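PDB 5HGC: serpin, which binds a cortisol-like steroid and, as a serpin, probably inhibits serine proteases. Local coordinates for residues F18-F23 against N365-I370; A233-V238 against F355-F360. All blocks are in the same frame, centred on the assembly; numbering follows the deposited sequence.

Contact 1 of 2, residues F18-F23 against N365-I370. With HCY ((11alpha,14beta)-11,17,21-trihydroxypregn-4-ene-3,20-dione), chain B.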
# COMPACT_ATOMS: atom_id res chain seq x y z
N PHE A 18 7.84 3.14 8.37
CA PHE A 18 8.26 2.16 7.36
C PHE A 18 7.68 2.59 6.01
O PHE A 18 8.40 2.60 5.00
CB PHE A 18 7.86 0.67 7.73
CG PHE A 18 8.00 -0.28 6.57
CD1 PHE A 18 9.27 -0.72 6.15
CD2 PHE A 18 6.90 -0.64 5.81
CE1 PHE A 18 9.43 -1.52 5.02
CE2 PHE A 18 7.04 -1.45 4.67
CZ PHE A 18 8.31 -1.90 4.27
N ALA A 19 6.38 2.95 6.01
CA ALA A 19 5.66 3.29 4.81
C ALA A 19 6.40 4.38 4.07
O ALA A 19 6.61 4.26 2.84
CB ALA A 19 4.23 3.76 5.12
N PHE A 20 6.79 5.43 4.79
CA PHE A 20 7.50 6.51 4.12
C PHE A 20 9.01 6.32 3.82
O PHE A 20 9.48 6.81 2.77
CB PHE A 20 7.10 7.88 4.69
CG PHE A 20 5.62 8.14 4.55
CD1 PHE A 20 5.07 8.40 3.30
CD2 PHE A 20 4.77 8.01 5.65
CE1 PHE A 20 3.69 8.56 3.15
CE2 PHE A 20 3.40 8.17 5.50
CZ PHE A 20 2.85 8.44 4.26
N GLN A 21 9.77 5.58 4.65
CA GLN A 21 11.15 5.25 4.19
C GLN A 21 11.11 4.45 2.92
O GLN A 21 11.92 4.67 2.01
CB GLN A 21 11.97 4.45 5.18
CG GLN A 21 12.12 5.10 6.52
CD GLN A 21 12.54 4.10 7.56
OE1 GLN A 21 13.34 3.18 7.26
NE2 GLN A 21 12.00 4.27 8.80
N PHE A 22 10.16 3.53 2.85
CA PHE A 22 10.06 2.69 1.68
C PHE A 22 9.85 3.59 0.48
O PHE A 22 10.57 3.42 -0.54
CB PHE A 22 8.93 1.67 1.82
CG PHE A 22 8.91 0.66 0.71
CD1 PHE A 22 8.28 0.93 -0.49
CD2 PHE A 22 9.50 -0.61 0.88
CE1 PHE A 22 8.28 -0.01 -1.53
CE2 PHE A 22 9.47 -1.56 -0.13
CZ PHE A 22 8.88 -1.26 -1.35
N PHE A 23 8.87 4.52 0.60
CA PHE A 23 8.55 5.52 -0.42
C PHE A 23 9.77 6.35 -0.88
O PHE A 23 9.99 6.46 -2.10
CB PHE A 23 7.47 6.50 0.06
CG PHE A 23 6.99 7.44 -1.01
CD1 PHE A 23 6.38 6.96 -2.17
CD2 PHE A 23 7.18 8.80 -0.89
CE1 PHE A 23 5.90 7.81 -3.18
CE2 PHE A 23 6.72 9.66 -1.91
CZ PHE A 23 6.07 9.16 -3.05
N ASN A 365 -5.64 3.96 11.81
CA ASN A 365 -4.59 4.88 11.45
C ASN A 365 -3.43 4.24 10.73
O ASN A 365 -2.27 4.42 11.13
CB ASN A 365 -4.08 5.63 12.68
CG ASN A 365 -5.09 6.65 13.21
OD1 ASN A 365 -5.95 7.15 12.47
ND2 ASN A 365 -5.00 6.93 14.50
N SER A 366 -3.73 3.49 9.67
CA SER A 366 -2.67 2.85 8.89
C SER A 366 -2.74 3.32 7.46
O SER A 366 -3.83 3.59 6.92
CB SER A 366 -2.75 1.32 8.92
OG SER A 366 -4.03 0.92 8.52
N THR A 367 -1.55 3.40 6.85
CA THR A 367 -1.44 3.69 5.44
C THR A 367 -1.71 2.44 4.62
O THR A 367 -0.96 1.45 4.70
CB THR A 367 -0.05 4.25 5.12
OG1 THR A 367 0.33 5.17 6.16
CG2 THR A 367 -0.06 4.92 3.75
N LEU A 368 -2.79 2.52 3.85
CA LEU A 368 -3.19 1.44 2.97
C LEU A 368 -2.52 1.53 1.62
O LEU A 368 -2.12 0.50 1.06
CB LEU A 368 -4.71 1.39 2.79
CG LEU A 368 -5.50 1.51 4.09
CD1 LEU A 368 -6.98 1.41 3.78
CD2 LEU A 368 -5.04 0.50 5.16
N PHE A 369 -2.40 2.73 1.04
CA PHE A 369 -1.78 2.82 -0.30
C PHE A 369 -0.96 4.09 -0.44
O PHE A 369 -1.35 5.14 0.09
CB PHE A 369 -2.84 2.79 -1.40
CG PHE A 369 -3.58 1.49 -1.50
CD1 PHE A 369 -3.05 0.42 -2.21
CD2 PHE A 369 -4.84 1.34 -0.91
CE1 PHE A 369 -3.74 -0.78 -2.33
CE2 PHE A 369 -5.55 0.12 -1.02
CZ PHE A 369 -4.99 -0.95 -1.74
N ILE A 370 0.15 3.99 -1.16
CA ILE A 370 0.94 5.16 -1.51
C ILE A 370 1.11 5.18 -3.03
O ILE A 370 1.67 4.24 -3.64
CB ILE A 370 2.27 5.19 -0.74
CG1 ILE A 370 2.00 5.41 0.76
CG2 ILE A 370 3.18 6.30 -1.27
CD1 ILE A 370 3.23 5.40 1.65
C1 HCY B . -0.20 10.59 13.01
C2 HCY B . 1.18 10.34 13.62
C3 HCY B . 1.63 8.91 13.44
C4 HCY B . 0.94 8.01 12.48
C5 HCY B . 0.16 8.54 11.53
C6 HCY B . -0.15 7.72 10.29
C7 HCY B . -1.66 7.77 9.99
C8 HCY B . -2.33 9.14 10.11
C9 HCY B . -1.95 9.80 11.45
C10 HCY B . -0.43 9.94 11.64
C12 HCY B . -4.32 10.96 11.53
C11 HCY B . -2.81 11.06 11.82
C13 HCY B . -4.61 10.33 10.14
C14 HCY B . -3.83 9.02 10.04
C15 HCY B . -4.51 8.25 8.93
C16 HCY B . -5.98 8.64 9.01
C17 HCY B . -6.07 9.85 9.96
C18 HCY B . -4.27 11.28 8.95
C19 HCY B . 0.29 10.78 10.56
C20 HCY B . -7.06 10.90 9.49
C21 HCY B . -7.86 11.71 10.50
O1 HCY B . 2.60 8.52 14.05
O2 HCY B . -2.25 12.10 11.01
O3 HCY B . -6.63 9.42 11.23
O4 HCY B . -7.23 11.12 8.30
O5 HCY B . -7.89 13.01 9.92
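Ile-370 is turned so that CG1 lies anti to its own carbonyl carbon, beside the backbone N (chi1 -67°), while CG2 lies anti to the N, and each of the two branches then meets a different phenylalanine of helix 12-29. The extended CG1 arm carries CD1 up to the ring of Phe-20, obliquely, with Phe-20 CE1 3.5 Å from Ile-370 CD1. That same methyl also packs on Ala-19, whose CB is 4.0 Å from Ile-370 CD1. Phe-23, with CG anti to its backbone N (chi1 -173°), brings CD1 within 3.4 Å of Ile-370 CG2. The contact is thus almost wholly apolar; Thr-367 adds OG1, which lies 4.3 Å from Ala-19 CB. A classic beta bulge, Leu-368 and Phe-369 opposite Ile-359, is consistent with Thr-367 and Ile-370, three positions apart, both turning toward the helix.

In the turn that opens 365-370, Asn-365 serves the ligand instead. Its carboxamide oxygen OD1 accepts a hydrogen bond from the steroid hydroxyl O3 at 2.7 Å, and an alanine here would remove that acceptor and probably loosen the grip on the C17 end of the steroid. The ligand as a whole also bonds to Arg-226 and Ser-261.

Pro-39, at the start of helix 39-52, touches both Ala-19 and Thr-367, and Tyr-37 joins the two segments a second time, through its hydroxyl to Ala-19 O and its backbone to Ile-370. Helix 12-29 therefore lies against strand 366-373, with strand 355-361 alongside, where Leu-356 meets Phe-23.

Contact 2 of 2, residues A233-V238 against F355-F360; sequences ATAFLV and FLMLIF. With HCY ((11alpha,14beta)-11,17,21-trihydroxypregn-4-ene-3,20-dione), chain B.
The steroid meets three side chains on one face of this strand pair, at a site that probably corresponds in location to that of corticosteroid-binding globulin. Phe-360 comes closest, its CB 3.4 Å from HCY C15, with the start of its ring following along the same carbon. Phe-236 turns its ring edge to the ligand, so that CE1 sits 3.7 Å from the ketone oxygen HCY O4, roughly in the ring plane, while CZ approaches the methyl HCY C18. Thr-234 offers only its methyl, CG2, to HCY O4, also at 3.7 Å.

The two rings hold each other in an offset edge-to-face pair: the edge of Phe-360 is directed at the face of Phe-236, with planes at 80° and Phe-360 CE1 3.5 Å from Phe-236 CD1. Thr-234 has OG1 anti to its backbone N (chi1 -166°), where it bonds to His-228 and Arg-226; since Arg-226 also hydrogen-bonds the steroid, the threonine probably steadies that first-shell guanidinium.

Behind these groups stands a regular antiparallel ladder. Thr-234 with Phe-360, Phe-236 with Leu-358 and Val-238 with Leu-356 are hydrogen-bonded pairs, each joined by two backbone bonds; Phe-236 N to Leu-358 O measures 2.8 Å. On the other face, the non-hydrogen-bonded pairs bring Leu-237 alongside Met-357, Leu-237 CD2 to Met-357 CG 3.9 Å, and the extended methionine carries CE to 4.0 Å from Ala-235 CB.

Strand 222-228 flanks the pair beyond 233-240, and strand 366-373 beyond 355-361, within what is the B sheet of serpins. Helix 254-263 lies over the ligand-side face, Ile-257 resting on Leu-358 and Phe-360, and Trp-260 on Val-238.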
# COMPACT_ATOMS: atom_id res chain seq x y z
N ALA A 233 -11.98 4.36 5.35
CA ALA A 233 -10.82 4.75 4.51
C ALA A 233 -10.94 6.20 4.14
O ALA A 233 -12.03 6.70 4.04
CB ALA A 233 -10.67 3.90 3.24
N THR A 234 -9.82 6.86 3.92
CA THR A 234 -9.80 8.24 3.48
C THR A 234 -8.65 8.44 2.48
O THR A 234 -7.63 7.76 2.57
CB THR A 234 -9.68 9.17 4.72
OG1 THR A 234 -9.97 10.52 4.35
CG2 THR A 234 -8.28 9.06 5.42
N ALA A 235 -8.81 9.35 1.53
CA ALA A 235 -7.74 9.63 0.54
C ALA A 235 -7.20 11.06 0.63
O ALA A 235 -7.98 12.00 0.58
CB ALA A 235 -8.24 9.31 -0.84
N PHE A 236 -5.89 11.21 0.83
CA PHE A 236 -5.18 12.54 0.71
C PHE A 236 -4.61 12.68 -0.68
O PHE A 236 -3.86 11.81 -1.12
CB PHE A 236 -3.99 12.64 1.67
CG PHE A 236 -4.39 12.84 3.11
CD1 PHE A 236 -5.21 11.87 3.80
CD2 PHE A 236 -3.91 13.95 3.84
CE1 PHE A 236 -5.56 12.03 5.15
CE2 PHE A 236 -4.27 14.12 5.19
CZ PHE A 236 -5.08 13.16 5.85
N LEU A 237 -5.00 13.74 -1.39
CA LEU A 237 -4.60 13.94 -2.78
C LEU A 237 -3.69 15.14 -2.73
O LEU A 237 -4.12 16.22 -2.29
CB LEU A 237 -5.82 14.21 -3.63
CG LEU A 237 -7.05 13.39 -3.26
CD1 LEU A 237 -8.31 13.89 -3.99
CD2 LEU A 237 -6.79 11.90 -3.56
N VAL A 238 -2.44 14.94 -3.13
CA VAL A 238 -1.38 15.92 -2.91
C VAL A 238 -0.85 16.36 -4.25
O VAL A 238 -0.30 15.57 -5.01
CB VAL A 238 -0.23 15.35 -2.09
CG1 VAL A 238 0.83 16.43 -1.79
CG2 VAL A 238 -0.77 14.74 -0.82
N PHE A 355 0.76 14.04 -9.13
CA PHE A 355 0.28 14.16 -7.74
C PHE A 355 0.46 12.86 -6.95
O PHE A 355 0.59 11.80 -7.55
CB PHE A 355 -1.19 14.53 -7.76
CG PHE A 355 -2.08 13.48 -8.40
CD1 PHE A 355 -2.27 13.45 -9.80
CD2 PHE A 355 -2.78 12.54 -7.58
CE1 PHE A 355 -3.07 12.50 -10.38
CE2 PHE A 355 -3.64 11.63 -8.17
CZ PHE A 355 -3.78 11.60 -9.57
N LEU A 356 0.44 12.95 -5.64
CA LEU A 356 0.38 11.79 -4.79
C LEU A 356 -1.05 11.48 -4.41
O LEU A 356 -1.89 12.41 -4.24
CB LEU A 356 1.17 12.02 -3.52
CG LEU A 356 2.61 12.51 -3.68
CD1 LEU A 356 3.30 12.45 -2.33
CD2 LEU A 356 3.36 11.68 -4.69
N MET A 357 -1.34 10.18 -4.29
CA MET A 357 -2.57 9.72 -3.65
C MET A 357 -2.24 8.78 -2.45
O MET A 357 -1.57 7.72 -2.63
CB MET A 357 -3.49 9.08 -4.65
CG MET A 357 -4.76 8.62 -3.99
SD MET A 357 -5.89 8.16 -5.29
CE MET A 357 -7.50 8.01 -4.50
N LEU A 358 -2.64 9.19 -1.24
CA LEU A 358 -2.29 8.41 -0.05
C LEU A 358 -3.60 7.96 0.61
O LEU A 358 -4.46 8.79 0.94
CB LEU A 358 -1.43 9.19 0.93
CG LEU A 358 -0.35 10.09 0.31
CD1 LEU A 358 0.28 10.95 1.39
CD2 LEU A 358 0.71 9.27 -0.42
N ILE A 359 -3.77 6.65 0.75
CA ILE A 359 -5.04 6.13 1.25
C ILE A 359 -4.79 5.55 2.59
O ILE A 359 -3.88 4.74 2.73
CB ILE A 359 -5.64 5.13 0.29
CG1 ILE A 359 -5.82 5.80 -1.09
CG2 ILE A 359 -6.93 4.59 0.87
CD1 ILE A 359 -6.16 4.88 -2.27
N PHE A 360 -5.56 5.99 3.57
CA PHE A 360 -5.42 5.53 4.96
C PHE A 360 -6.73 4.92 5.50
O PHE A 360 -7.87 5.23 4.99
CB PHE A 360 -5.04 6.66 5.92
CG PHE A 360 -3.82 7.45 5.51
CD1 PHE A 360 -3.95 8.59 4.67
CD2 PHE A 360 -2.54 7.08 5.96
CE1 PHE A 360 -2.85 9.33 4.29
CE2 PHE A 360 -1.44 7.83 5.58
CZ PHE A 360 -1.59 8.96 4.75
C1 HCY B . -0.20 10.59 13.01
C2 HCY B . 1.18 10.34 13.62
C3 HCY B . 1.63 8.91 13.44
C4 HCY B . 0.94 8.01 12.48
C5 HCY B . 0.16 8.54 11.53
C6 HCY B . -0.15 7.72 10.29
C7 HCY B . -1.66 7.77 9.99
C8 HCY B . -2.33 9.14 10.11
C9 HCY B . -1.95 9.80 11.45
C10 HCY B . -0.43 9.94 11.64
C12 HCY B . -4.32 10.96 11.53
C11 HCY B . -2.81 11.06 11.82
C13 HCY B . -4.61 10.33 10.14
C14 HCY B . -3.83 9.02 10.04
C15 HCY B . -4.51 8.25 8.93
C16 HCY B . -5.98 8.64 9.01
C17 HCY B . -6.07 9.85 9.96
C18 HCY B . -4.27 11.28 8.95
C19 HCY B . 0.29 10.78 10.56
C20 HCY B . -7.06 10.90 9.49
C21 HCY B . -7.86 11.71 10.50
O1 HCY B . 2.60 8.52 14.05
O2 HCY B . -2.25 12.10 11.01
O3 HCY B . -6.63 9.42 11.23
O4 HCY B . -7.23 11.12 8.30
O5 HCY B . -7.89 13.01 9.92

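From the N terminus the chain runs through helix 12-29, which holds the first half of contact 1; 341 residues separate segment 18-23 from its partner 365-370. Contact 2 nests wholly within that loop: 233-238 waits for 355-360, with 116 residues between them. The two closures come in quick succession, because strand 355-361 leads through a short turn into strand 366-373 and pairs with it antiparallel; Ile-359 O and Leu-368 N, 2.7 Å apart, probably form one of the bonds between them. Contact 1 thus ties helix 12-29 to the sheet, and contact 2 joins two strands within it. Both touch the same steroid, Asn-365 from one and Thr-234, Phe-236 and Phe-360 from the other.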